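Local coordinates for serine-rich secreted cell wall anchored (LPXTG-motif ) protein (Lactobacillus reuteri ATCC 53608, PDB 5NXK) that probably acts as a cell-wall-anchored adhesin, its beta-solenoid domain serving in contacts between the gut bacterium and its host, at residues Ile19-Leu24 against Arg41-Gly47; Val177-Ala183 against Thr212-Asn218; Ile223-Gly227 against Ile252-Leu256. All blocks are in the same frame, centred on the assembly; numbering follows the deposited sequence.

Interaction 1 (Ile19-Leu24 against Arg41-Gly47); sequences ITTIKL and RNITIIG
Arg41 reaches back across the contact to the backbone of Ile19. Its NH2 donates to Ile19 O at 3.0 Å, nearly straight at 166°, with the acceptor in the guanidinium plane. Bends at chi2 and chi3, both near -60°, curl the chain round to this carbonyl. Water 1 bridges the same oxygen to Arg41 NE and to the backbone N of Asn42. Ile43 CD1 lies above one guanidinium face, offset toward its rim.

Further on, the backbones form a parallel ladder. Thr44 N donates to Thr20 O, Ile22 N to Thr44 O, Ile46 N to Ile22 O and Leu24 N to Ile46 O. Water 2 links Thr20 O, at 2.9 Å, with Thr44 OG1. On the face of Thr21 and Lys23, Ile46 CD1 lies 3.9 Å from Thr21 CG2 and from Lys23 CG. On that of Ile22 and Ile45, Leu24 CD2 meets Ile45 CG2 at 4.0 Å.

Outside the pair, Arg41 NH1 is held by Leu14 O and Asn38 OD1. Helix 7-14 covers Ile22 through Leu10, Ala13 and Leu14. In-register parallel strands from successive turns, closed at one end by a capping helix, are typical of a pectate-lyase-like beta-solenoid.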
ATOM      1  N   ILE A  19     -17.187  18.097  -6.316  1.00 35.83           N
ATOM      2  CA  ILE A  19     -16.197  18.496  -5.316  1.00 37.62           C
ATOM      3  C   ILE A  19     -14.825  17.903  -5.638  1.00 39.07           C
ATOM      4  O   ILE A  19     -14.705  16.694  -5.873  1.00 37.30           O
ATOM      5  CB  ILE A  19     -16.628  18.072  -3.892  1.00 39.48           C
ATOM      6  CG1 ILE A  19     -17.854  18.876  -3.452  1.00 44.38           C
ATOM      7  CG2 ILE A  19     -15.519  18.341  -2.893  1.00 33.01           C
ATOM      8  CD1 ILE A  19     -17.624  20.374  -3.435  1.00 45.05           C
ATOM      9  N   THR A  20     -13.815  18.773  -5.702  1.00 37.79           N
ATOM     10  CA  THR A  20     -12.443  18.358  -5.985  1.00 48.46           C
ATOM     11  C   THR A  20     -11.472  18.587  -4.810  1.00 46.72           C
ATOM     12  O   THR A  20     -10.467  17.885  -4.690  1.00 43.33           O
ATOM     13  CB  THR A  20     -11.869  19.089  -7.228  1.00 41.68           C
ATOM     14  OG1 THR A  20     -11.776  20.495  -6.979  1.00 41.39           O
ATOM     15  CG2 THR A  20     -12.731  18.823  -8.450  1.00 44.96           C
ATOM     16  N   THR A  21     -11.756  19.574  -3.961  1.00 41.28           N
ATOM     17  CA  THR A  21     -10.845  19.904  -2.868  1.00 39.41           C
ATOM     18  C   THR A  21     -11.582  19.998  -1.530  1.00 42.36           C
ATOM     19  O   THR A  21     -12.641  20.622  -1.428  1.00 39.37           O
ATOM     20  CB  THR A  21     -10.093  21.222  -3.143  1.00 41.42           C
ATOM     21  OG1 THR A  21      -9.496  21.166  -4.444  1.00 46.72           O
ATOM     22  CG2 THR A  21      -9.013  21.446  -2.096  1.00 41.83           C
ATOM     23  N   ILE A  22     -11.031  19.341  -0.516  1.00 35.30           N
ATOM     24  CA  ILE A  22     -11.658  19.260   0.797  1.00 34.37           C
ATOM     25  C   ILE A  22     -10.623  19.588   1.867  1.00 35.44           C
ATOM     26  O   ILE A  22      -9.513  19.045   1.835  1.00 34.76           O
ATOM     27  CB  ILE A  22     -12.252  17.849   1.035  1.00 35.50           C
ATOM     28  CG1 ILE A  22     -13.321  17.536  -0.011  1.00 32.31           C
ATOM     29  CG2 ILE A  22     -12.790  17.689   2.453  1.00 34.35           C
ATOM     30  CD1 ILE A  22     -13.788  16.110   0.027  1.00 29.33           C
ATOM     31  N   LYS A  23     -10.954  20.498   2.782  1.00 33.13           N
ATOM     32  CA  LYS A  23     -10.049  20.857   3.873  1.00 36.31           C
ATOM     33  C   LYS A  23     -10.636  20.431   5.205  1.00 40.48           C
ATOM     34  O   LYS A  23     -11.778  20.769   5.513  1.00 33.92           O
ATOM     35  CB  LYS A  23      -9.779  22.365   3.923  1.00 42.40           C
ATOM     36  CG  LYS A  23      -8.942  22.923   2.794  1.00 56.90           C
ATOM     37  CD  LYS A  23      -8.458  24.326   3.148  1.00 63.41           C
ATOM     38  CE  LYS A  23      -7.769  24.329   4.505  1.00 68.04           C
ATOM     39  NZ  LYS A  23      -7.105  25.630   4.815  1.00 74.34           N
ATOM     40  N   LEU A  24      -9.857  19.702   5.999  1.00 41.42           N
ATOM     41  CA  LEU A  24     -10.293  19.322   7.338  1.00 39.32           C
ATOM     42  C   LEU A  24     -10.121  20.516   8.266  1.00 40.98           C
ATOM     43  O   LEU A  24      -9.055  21.130   8.297  1.00 38.34           O
ATOM     44  CB  LEU A  24      -9.494  18.120   7.861  1.00 39.61           C
ATOM     45  CG  LEU A  24      -9.437  16.885   6.953  1.00 43.24           C
ATOM     46  CD1 LEU A  24      -8.636  15.736   7.584  1.00 38.91           C
ATOM     47  CD2 LEU A  24     -10.853  16.427   6.605  1.00 35.27           C
ATOM     48  N   ARG A  41     -13.597  11.104 -10.764  1.00 31.59           N
ATOM     49  CA  ARG A  41     -13.403  11.994  -9.626  1.00 30.63           C
ATOM     50  C   ARG A  41     -11.934  12.324  -9.474  1.00 32.93           C
ATOM     51  O   ARG A  41     -11.065  11.471  -9.653  1.00 30.77           O
ATOM     52  CB  ARG A  41     -13.934  11.382  -8.325  1.00 30.38           C
ATOM     53  CG  ARG A  41     -15.449  11.198  -8.273  1.00 32.30           C
ATOM     54  CD  ARG A  41     -16.214  12.531  -8.341  1.00 30.57           C
ATOM     55  NE  ARG A  41     -15.923  13.443  -7.229  1.00 34.16           N
ATOM     56  CZ  ARG A  41     -16.417  13.305  -5.999  1.00 32.52           C
ATOM     57  NH1 ARG A  41     -17.206  12.277  -5.713  1.00 29.20           N
ATOM     58  NH2 ARG A  41     -16.114  14.183  -5.046  1.00 30.47           N
ATOM     59  N   ASN A  42     -11.675  13.587  -9.178  1.00 36.43           N
ATOM     60  CA  ASN A  42     -10.357  14.058  -8.810  1.00 37.62           C
ATOM     61  C   ASN A  42     -10.467  14.752  -7.454  1.00 37.89           C
ATOM     62  O   ASN A  42     -10.937  15.881  -7.368  1.00 35.31           O
ATOM     63  CB  ASN A  42      -9.825  15.003  -9.887  1.00 44.54           C
ATOM     64  CG  ASN A  42      -8.505  15.639  -9.513  1.00 64.84           C
ATOM     65  OD1 ASN A  42      -7.671  15.033  -8.843  1.00 67.59           O
ATOM     66  ND2 ASN A  42      -8.312  16.885  -9.944  1.00 75.98           N
ATOM     67  N   ILE A  43     -10.026  14.078  -6.397  1.00 32.77           N
ATOM     68  CA  ILE A  43     -10.296  14.542  -5.038  1.00 31.50           C
ATOM     69  C   ILE A  43      -9.025  14.723  -4.229  1.00 39.55           C
ATOM     70  O   ILE A  43      -8.173  13.829  -4.183  1.00 34.25           O
ATOM     71  CB  ILE A  43     -11.205  13.555  -4.270  1.00 31.71           C
ATOM     72  CG1 ILE A  43     -12.541  13.358  -4.997  1.00 30.92           C
ATOM     73  CG2 ILE A  43     -11.420  14.024  -2.836  1.00 35.05           C
ATOM     74  CD1 ILE A  43     -13.375  12.199  -4.442  1.00 32.06           C
ATOM     75  N   THR A  44      -8.901  15.885  -3.598  1.00 38.27           N
ATOM     76  CA  THR A  44      -7.790  16.152  -2.702  1.00 39.19           C
ATOM     77  C   THR A  44      -8.293  16.515  -1.320  1.00 39.63           C
ATOM     78  O   THR A  44      -9.059  17.468  -1.159  1.00 38.31           O
ATOM     79  CB  THR A  44      -6.909  17.292  -3.228  1.00 42.15           C
ATOM     80  OG1 THR A  44      -6.412  16.940  -4.524  1.00 43.09           O
ATOM     81  CG2 THR A  44      -5.739  17.545  -2.279  1.00 40.14           C
ATOM     82  N   ILE A  45      -7.870  15.750  -0.325  1.00 30.47           N
ATOM     83  CA  ILE A  45      -8.171  16.088   1.051  1.00 26.38           C
ATOM     84  C   ILE A  45      -6.976  16.752   1.687  1.00 34.02           C
ATOM     85  O   ILE A  45      -5.919  16.132   1.840  1.00 34.59           O
ATOM     86  CB  ILE A  45      -8.546  14.857   1.893  1.00 29.13           C
ATOM     87  CG1 ILE A  45      -9.767  14.151   1.310  1.00 28.18           C
ATOM     88  CG2 ILE A  45      -8.787  15.272   3.349  1.00 32.37           C
ATOM     89  CD1 ILE A  45     -10.244  12.976   2.158  1.00 35.18           C
ATOM     90  N   ILE A  46      -7.136  18.019   2.043  1.00 33.43           N
ATOM     91  CA  ILE A  46      -6.093  18.762   2.741  1.00 38.84           C
ATOM     92  C   ILE A  46      -6.279  18.592   4.246  1.00 39.05           C
ATOM     93  O   ILE A  46      -7.254  19.086   4.822  1.00 34.33           O
ATOM     94  CB  ILE A  46      -6.111  20.257   2.378  1.00 38.61           C
ATOM     95  CG1 ILE A  46      -5.849  20.440   0.882  1.00 40.32           C
ATOM     96  CG2 ILE A  46      -5.084  21.007   3.195  1.00 33.80           C
ATOM     97  CD1 ILE A  46      -6.050  21.866   0.395  1.00 45.36           C
ATOM     98  N   GLY A  47      -5.359  17.874   4.881  1.00 34.21           N
ATOM     99  CA  GLY A  47      -5.566  17.470   6.258  1.00 30.64           C
ATOM    100  C   GLY A  47      -5.346  18.546   7.298  1.00 32.91           C
ATOM    101  O   GLY A  47      -5.980  18.526   8.362  1.00 36.10           O
TER
HETATM  102  O   HOH W   1     -13.840  15.460  -8.183  1.00 34.47           O
HETATM  103  O   HOH W   2      -8.198  17.153  -6.345  1.00 36.22           O

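Interaction 2 (Val177-Ala183 against Thr212-Asn218); sequences VVLNNSA and TMENIGN
Asn215 turns its amide toward strand 177-181 with CG beside its own backbone N (chi1 -66°), while Leu179 holds CG on the far side from its N (chi1 -171°) and lays CD2 3.9 Å from Asn215 ND2. The amide then grips the neighbouring backbone twice. Asn215 ND2 donates to Leu179 O at 3.0 Å, and Asn215 OD1 accepts from Asn181 N at 2.9 Å. Both donors stand above the carbonyl plane of their acceptor. Asp187 OD2 takes another hydrogen bond from Asn215 ND2.

Before this point the two strands pair as parallel neighbours: Thr212 N donates to Val177 O, and Leu179 N to Thr212 O. The two strands belong to successive coils of the beta-solenoid, and the Asn215 amide continues the bonding beyond the backbone pairs. Met213 SD packs 3.9 Å from Leu179 CB on the inward side. Water 4 accepts from Glu214 N and probably donates to Leu179 O.

Asn181 OD1 accepts from Ala183 N at 2.9 Å, making an Asx turn, and its ND2 binds Asp187 OD1 and Thr184 OG1. Asn218 crosses Asn181 at about a right angle, the amide planes 38° apart. Its CB sits 3.1 Å from Asn181 O, while ND2 donates to Thr184 O.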
ATOM      1  N   VAL A 177       9.789   7.440   3.096  1.00 22.49           N
ATOM      2  CA  VAL A 177       8.695   6.574   3.477  1.00 23.23           C
ATOM      3  C   VAL A 177       9.189   5.522   4.431  1.00 28.20           C
ATOM      4  O   VAL A 177      10.211   4.873   4.173  1.00 24.17           O
ATOM      5  CB  VAL A 177       8.055   5.918   2.239  1.00 22.82           C
ATOM      6  CG1 VAL A 177       6.981   4.922   2.643  1.00 25.82           C
ATOM      7  CG2 VAL A 177       7.492   6.994   1.307  1.00 28.94           C
ATOM      8  N   VAL A 178       8.444   5.350   5.516  1.00 21.96           N
ATOM      9  CA  VAL A 178       8.757   4.391   6.551  1.00 22.15           C
ATOM     10  C   VAL A 178       7.533   3.504   6.755  1.00 27.92           C
ATOM     11  O   VAL A 178       6.417   4.000   6.795  1.00 31.60           O
ATOM     12  CB  VAL A 178       9.128   5.089   7.880  1.00 26.56           C
ATOM     13  CG1 VAL A 178       9.327   4.068   8.983  1.00 29.08           C
ATOM     14  CG2 VAL A 178      10.391   5.950   7.711  1.00 25.54           C
ATOM     15  N   LEU A 179       7.722   2.192   6.828  1.00 27.70           N
ATOM     16  CA  LEU A 179       6.613   1.323   7.182  1.00 32.13           C
ATOM     17  C   LEU A 179       7.027   0.477   8.374  1.00 31.54           C
ATOM     18  O   LEU A 179       7.992  -0.291   8.303  1.00 30.66           O
ATOM     19  CB  LEU A 179       6.193   0.452   6.000  1.00 29.61           C
ATOM     20  CG  LEU A 179       4.902  -0.369   6.121  1.00 32.46           C
ATOM     21  CD1 LEU A 179       4.375  -0.702   4.710  1.00 30.27           C
ATOM     22  CD2 LEU A 179       5.055  -1.638   6.965  1.00 30.94           C
ATOM     23  N   ASN A 180       6.270   0.623   9.458  1.00 30.50           N
ATOM     24  CA  ASN A 180       6.499  -0.089  10.704  1.00 28.82           C
ATOM     25  C   ASN A 180       5.454  -1.170  10.855  1.00 29.20           C
ATOM     26  O   ASN A 180       4.270  -0.886  10.810  1.00 32.65           O
ATOM     27  CB  ASN A 180       6.447   0.881  11.884  1.00 31.52           C
ATOM     28  CG  ASN A 180       7.477   1.991  11.765  1.00 36.91           C
ATOM     29  OD1 ASN A 180       8.663   1.725  11.556  1.00 35.39           O
ATOM     30  ND2 ASN A 180       7.026   3.240  11.861  1.00 31.95           N
ATOM     31  N   ASN A 181       5.868  -2.418  10.990  1.00 30.27           N
ATOM     32  CA  ASN A 181       4.881  -3.488  11.027  1.00 33.36           C
ATOM     33  C   ASN A 181       5.030  -4.321  12.293  1.00 30.95           C
ATOM     34  O   ASN A 181       6.053  -4.975  12.515  1.00 30.19           O
ATOM     35  CB  ASN A 181       5.002  -4.370   9.774  1.00 31.62           C
ATOM     36  CG  ASN A 181       3.787  -5.266   9.560  1.00 31.27           C
ATOM     37  OD1 ASN A 181       2.989  -5.485  10.463  1.00 30.19           O
ATOM     38  ND2 ASN A 181       3.646  -5.783   8.342  1.00 25.63           N
ATOM     39  N   SER A 182       4.001  -4.282  13.128  1.00 32.54           N
ATOM     40  CA  SER A 182       3.960  -5.131  14.306  1.00 35.29           C
ATOM     41  C   SER A 182       2.645  -5.904  14.342  1.00 36.37           C
ATOM     42  O   SER A 182       2.177  -6.284  15.408  1.00 35.76           O
ATOM     43  CB  SER A 182       4.141  -4.292  15.577  1.00 34.07           C
ATOM     44  OG  SER A 182       3.164  -3.263  15.640  1.00 32.79           O
ATOM     45  N   ALA A 183       2.050  -6.134  13.173  1.00 29.99           N
ATOM     46  CA  ALA A 183       0.693  -6.672  13.127  1.00 32.19           C
ATOM     47  C   ALA A 183       0.454  -7.706  12.034  1.00 34.60           C
ATOM     48  O   ALA A 183      -0.365  -8.613  12.206  1.00 33.56           O
ATOM     49  CB  ALA A 183      -0.294  -5.531  12.947  1.00 28.56           C
ATOM     50  N   THR A 212      12.115   2.699   4.029  1.00 24.17           N
ATOM     51  CA  THR A 212      12.597   1.950   5.174  1.00 26.05           C
ATOM     52  C   THR A 212      11.492   1.038   5.713  1.00 28.72           C
ATOM     53  O   THR A 212      10.420   1.504   6.107  1.00 28.63           O
ATOM     54  CB  THR A 212      13.088   2.895   6.290  1.00 28.11           C
ATOM     55  OG1 THR A 212      14.102   3.766   5.770  1.00 29.34           O
ATOM     56  CG2 THR A 212      13.653   2.106   7.447  1.00 29.89           C
ATOM     57  N   MET A 213      11.758  -0.263   5.705  1.00 22.65           N
ATOM     58  CA  MET A 213      10.840  -1.266   6.229  1.00 26.95           C
ATOM     59  C   MET A 213      11.636  -2.285   7.032  1.00 27.17           C
ATOM     60  O   MET A 213      11.885  -3.411   6.592  1.00 25.64           O
ATOM     61  CB  MET A 213      10.017  -1.924   5.107  1.00 27.63           C
ATOM     62  CG  MET A 213       9.440  -0.928   4.112  1.00 36.17           C
ATOM     63  SD  MET A 213       8.012  -1.546   3.156  1.00 43.14           S
ATOM     64  CE  MET A 213       8.857  -2.744   2.153  1.00 23.53           C
ATOM     65  N   GLU A 214      12.046  -1.858   8.222  1.00 27.20           N
ATOM     66  CA  GLU A 214      12.903  -2.662   9.079  1.00 32.42           C
ATOM     67  C   GLU A 214      12.025  -3.416  10.064  1.00 29.84           C
ATOM     68  O   GLU A 214      11.815  -2.972  11.185  1.00 30.39           O
ATOM     69  CB  GLU A 214      13.906  -1.763   9.796  1.00 34.14           C
ATOM     70  CG  GLU A 214      14.956  -1.209   8.837  1.00 40.40           C
ATOM     71  CD  GLU A 214      15.942  -0.273   9.510  1.00 50.42           C
ATOM     72  OE1 GLU A 214      15.501   0.670  10.209  1.00 54.78           O
ATOM     73  OE2 GLU A 214      17.158  -0.465   9.317  1.00 53.24           O
ATOM     74  N   ASN A 215      11.537  -4.576   9.639  1.00 28.85           N
ATOM     75  CA  ASN A 215      10.469  -5.263  10.346  1.00 26.79           C
ATOM     76  C   ASN A 215      10.812  -6.710  10.647  1.00 31.64           C
ATOM     77  O   ASN A 215       9.932  -7.570  10.747  1.00 28.92           O
ATOM     78  CB  ASN A 215       9.192  -5.165   9.517  1.00 28.18           C
ATOM     79  CG  ASN A 215       8.691  -3.734   9.411  1.00 29.27           C
ATOM     80  OD1 ASN A 215       8.623  -3.026  10.418  1.00 29.76           O
ATOM     81  ND2 ASN A 215       8.337  -3.299   8.195  1.00 25.35           N
ATOM     82  N   ILE A 216      12.105  -6.952  10.832  1.00 31.58           N
ATOM     83  CA  ILE A 216      12.632  -8.287  11.053  1.00 33.46           C
ATOM     84  C   ILE A 216      12.063  -8.921  12.338  1.00 32.15           C
ATOM     85  O   ILE A 216      12.034 -10.143  12.474  1.00 31.84           O
ATOM     86  CB  ILE A 216      14.186  -8.247  11.088  1.00 28.84           C
ATOM     87  CG1 ILE A 216      14.782  -9.645  10.934  1.00 34.24           C
ATOM     88  CG2 ILE A 216      14.698  -7.543  12.339  1.00 32.81           C
ATOM     89  CD1 ILE A 216      16.177  -9.625  10.366  1.00 32.49           C
ATOM     90  N   GLY A 217      11.604  -8.098  13.273  1.00 34.62           N
ATOM     91  CA  GLY A 217      10.964  -8.607  14.479  1.00 34.43           C
ATOM     92  C   GLY A 217       9.561  -9.170  14.245  1.00 38.14           C
ATOM     93  O   GLY A 217       9.001  -9.851  15.107  1.00 33.67           O
ATOM     94  N   ASN A 218       8.997  -8.922  13.067  1.00 32.27           N
ATOM     95  CA  ASN A 218       7.575  -9.182  12.860  1.00 29.17           C
ATOM     96  C   ASN A 218       7.211  -9.758  11.494  1.00 30.38           C
ATOM     97  O   ASN A 218       6.485 -10.740  11.391  1.00 31.33           O
ATOM     98  CB  ASN A 218       6.789  -7.886  13.060  1.00 30.63           C
ATOM     99  CG  ASN A 218       5.324  -8.018  12.661  1.00 36.59           C
ATOM    100  OD1 ASN A 218       4.472  -8.337  13.496  1.00 36.67           O
ATOM    101  ND2 ASN A 218       5.027  -7.783  11.378  1.00 31.57           N
TER
HETATM  102  O   HOH W   3      12.722   6.032   4.749  1.00 28.42           O
HETATM  103  O   HOH W   4      10.744   0.398   9.314  1.00 28.08           O

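Interaction 3 (Ile223-Gly227 against Ile252-Leu256); sequences IKLDG and IIPQL
Lys224 crosses Gln255 at about a right angle, its CE 3.9 Å from Gln255 OE1. The ammonium gives only a weak bond to water 5. That water donates to Gln255 OE1 and to Ile253 O, so it ties the amide to the backbone. Trp189 of strand 186-191 also lies against Lys224.

Leu225 faces Ile252 on the apolar side. Leu225 CD1 touches Ile252 CD1 at 4.1 Å. Ile252 CG2 comes to 4.0 Å from the carbonyl O of Leu225. Leu190 and Asn231 are further neighbours of the leucine, and Val289 and Asn291 of the isoleucine.

Asp226 marks the end of the strand and carries most of the polar contact. Its CG stands beside the backbone N (chi1 -80°), which swings the carboxylate to the loop. There Asp226 CG meets the methylene CG of Gln255 at 3.7 Å, with the carboxylate and amide planes 32° apart. Water 6 donates to Asp226 OD1 at 3.0 Å and accepts from Gln255 N. Water 7 lies 2.8 Å from Asp226 OD1 and may donate to it; it accepts from Ile253 N. The other oxygen, OD2, accepts from Trp189 NE1. Gln255 NE2 donates to Arg153 O, so the amide nitrogen has a partner too.

No direct hydrogen bond joins the two segments. Asp226 OD1 and Ile253 O are both acceptors, only 2.9 Å apart. If the aspartate is charged, this closeness should be unfavourable, and the water that donates to OD1, and perhaps the second beside it, would partly offset this. Thus the loop leaving strand 248-252 is joined to the strand of the preceding coil by a polar seam with three waters, beside an apolar pair.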
ATOM      1  N   ILE A 223       8.049  -7.438   0.716  1.00 24.34           N
ATOM      2  CA  ILE A 223       7.322  -7.211  -0.524  1.00 24.82           C
ATOM      3  C   ILE A 223       6.990  -8.544  -1.179  1.00 24.60           C
ATOM      4  O   ILE A 223       7.866  -9.359  -1.441  1.00 25.44           O
ATOM      5  CB  ILE A 223       8.122  -6.343  -1.516  1.00 20.92           C
ATOM      6  CG1 ILE A 223       8.488  -4.989  -0.895  1.00 22.14           C
ATOM      7  CG2 ILE A 223       7.327  -6.126  -2.810  1.00 21.17           C
ATOM      8  CD1 ILE A 223       9.402  -4.140  -1.807  1.00 20.95           C
ATOM      9  N   LYS A 224       5.709  -8.778  -1.405  1.00 23.40           N
ATOM     10  CA  LYS A 224       5.297  -9.969  -2.108  1.00 25.57           C
ATOM     11  C   LYS A 224       4.632  -9.548  -3.409  1.00 25.13           C
ATOM     12  O   LYS A 224       3.648  -8.804  -3.406  1.00 22.47           O
ATOM     13  CB  LYS A 224       4.357 -10.835  -1.257  1.00 26.40           C
ATOM     14  CG  LYS A 224       4.129 -12.187  -1.898  1.00 25.75           C
ATOM     15  CD  LYS A 224       3.171 -13.098  -1.150  1.00 28.04           C
ATOM     16  CE  LYS A 224       3.159 -14.460  -1.842  1.00 37.74           C
ATOM     17  NZ  LYS A 224       3.317 -15.580  -0.897  1.00 53.54           N
ATOM     18  N   LEU A 225       5.194 -10.020  -4.515  1.00 23.38           N
ATOM     19  CA  LEU A 225       4.756  -9.620  -5.847  1.00 20.45           C
ATOM     20  C   LEU A 225       4.096 -10.832  -6.520  1.00 19.97           C
ATOM     21  O   LEU A 225       4.736 -11.874  -6.688  1.00 21.56           O
ATOM     22  CB  LEU A 225       5.950  -9.111  -6.671  1.00 18.52           C
ATOM     23  CG  LEU A 225       6.693  -7.863  -6.155  1.00 20.07           C
ATOM     24  CD1 LEU A 225       7.967  -7.595  -6.969  1.00 19.49           C
ATOM     25  CD2 LEU A 225       5.797  -6.619  -6.118  1.00 17.68           C
ATOM     26  N   ASP A 226       2.811 -10.707  -6.857  1.00 20.80           N
ATOM     27  CA  ASP A 226       2.042 -11.799  -7.449  1.00 22.59           C
ATOM     28  C   ASP A 226       1.283 -11.327  -8.697  1.00 28.20           C
ATOM     29  O   ASP A 226       0.094 -11.617  -8.853  1.00 25.49           O
ATOM     30  CB  ASP A 226       1.066 -12.385  -6.419  1.00 22.93           C
ATOM     31  CG  ASP A 226       1.742 -13.359  -5.454  1.00 24.94           C
ATOM     32  OD1 ASP A 226       2.560 -14.194  -5.909  1.00 26.08           O
ATOM     33  OD2 ASP A 226       1.478 -13.268  -4.234  1.00 31.77           O
ATOM     34  N   GLY A 227       1.962 -10.558  -9.548  1.00 24.70           N
ATOM     35  CA  GLY A 227       1.449 -10.163 -10.855  1.00 21.83           C
ATOM     36  C   GLY A 227       1.344 -11.335 -11.822  1.00 27.29           C
ATOM     37  O   GLY A 227       2.264 -12.155 -11.909  1.00 25.43           O
ATOM     38  N   ILE A 252       8.865 -13.426  -5.155  1.00 23.86           N
ATOM     39  CA  ILE A 252       8.145 -13.622  -6.402  1.00 25.51           C
ATOM     40  C   ILE A 252       7.978 -15.111  -6.657  1.00 26.79           C
ATOM     41  O   ILE A 252       8.825 -15.748  -7.280  1.00 22.71           O
ATOM     42  CB  ILE A 252       8.860 -12.976  -7.581  1.00 27.78           C
ATOM     43  CG1 ILE A 252       9.288 -11.548  -7.212  1.00 23.85           C
ATOM     44  CG2 ILE A 252       7.937 -12.981  -8.820  1.00 25.27           C
ATOM     45  CD1 ILE A 252      10.062 -10.841  -8.290  1.00 24.70           C
ATOM     46  N   ILE A 253       6.874 -15.648  -6.157  1.00 27.09           N
ATOM     47  CA  ILE A 253       6.543 -17.059  -6.298  1.00 28.85           C
ATOM     48  C   ILE A 253       5.071 -17.152  -6.693  1.00 24.12           C
ATOM     49  O   ILE A 253       4.212 -16.620  -5.990  1.00 26.82           O
ATOM     50  CB  ILE A 253       6.805 -17.846  -4.978  1.00 27.68           C
ATOM     51  CG1 ILE A 253       8.308 -17.868  -4.647  1.00 25.31           C
ATOM     52  CG2 ILE A 253       6.290 -19.274  -5.090  1.00 28.14           C
ATOM     53  CD1 ILE A 253       8.639 -18.595  -3.310  1.00 29.57           C
ATOM     54  N   PRO A 254       4.776 -17.787  -7.838  1.00 23.16           N
ATOM     55  CA  PRO A 254       3.378 -17.822  -8.300  1.00 24.89           C
ATOM     56  C   PRO A 254       2.438 -18.485  -7.285  1.00 26.05           C
ATOM     57  O   PRO A 254       2.828 -19.443  -6.613  1.00 27.65           O
ATOM     58  CB  PRO A 254       3.451 -18.630  -9.597  1.00 26.08           C
ATOM     59  CG  PRO A 254       4.890 -18.448 -10.084  1.00 29.30           C
ATOM     60  CD  PRO A 254       5.713 -18.377  -8.816  1.00 25.23           C
ATOM     61  N   GLN A 255       1.228 -17.945  -7.159  1.00 26.86           N
ATOM     62  CA  GLN A 255       0.225 -18.448  -6.219  1.00 28.84           C
ATOM     63  C   GLN A 255      -0.313 -19.826  -6.620  1.00 34.34           C
ATOM     64  O   GLN A 255      -0.791 -20.585  -5.773  1.00 33.53           O
ATOM     65  CB  GLN A 255      -0.933 -17.450  -6.111  1.00 27.40           C
ATOM     66  CG  GLN A 255      -0.584 -16.213  -5.306  1.00 27.87           C
ATOM     67  CD  GLN A 255      -0.658 -16.455  -3.806  1.00 31.26           C
ATOM     68  OE1 GLN A 255       0.338 -16.838  -3.180  1.00 29.82           O
ATOM     69  NE2 GLN A 255      -1.827 -16.194  -3.212  1.00 28.37           N
ATOM     70  N   LEU A 256      -0.244 -20.123  -7.918  1.00 34.85           N
ATOM     71  CA  LEU A 256      -0.793 -21.357  -8.499  1.00 37.76           C
ATOM     72  C   LEU A 256       0.133 -21.915  -9.579  1.00 36.97           C
ATOM     73  O   LEU A 256       0.996 -21.200 -10.084  1.00 33.98           O
ATOM     74  CB  LEU A 256      -2.171 -21.119  -9.103  1.00 33.84           C
ATOM     75  CG  LEU A 256      -3.256 -20.521  -8.208  1.00 36.04           C
ATOM     76  CD1 LEU A 256      -4.435 -20.140  -9.067  1.00 39.44           C
ATOM     77  CD2 LEU A 256      -3.659 -21.492  -7.107  1.00 37.38           C
TER
HETATM   78  O   HOH W   5       2.919 -17.375  -3.758  1.00 30.14           O
HETATM   79  O   HOH W   6       1.100 -15.372  -8.192  1.00 24.92           O
HETATM   80  O   HOH W   7       5.054 -13.973  -4.710  1.00 25.94           O

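The three contacts follow one another along the chain of a single beta-solenoid. Interaction 1 lies at the N-terminal end, in the sheet that holds strands 21-24 and 41-46. Interaction 2 lies in a second parallel sheet, with strands 176-181 and 210-214. Interaction 3 lies at a third, between strand 221-226 and the loop leaving strand 248-252. The centres of interactions 1 and 2 are about 29 Å apart, and those of 1 and 3 about 34 Å, on opposite sides of the chain's centre. Interactions 2 and 3 touch: Met213 CE packs 3.8 Å from Ile223 CG1. Strands 210-214 and 221-226 are consecutive in the chain. Together the contacts join successive coils along one domain.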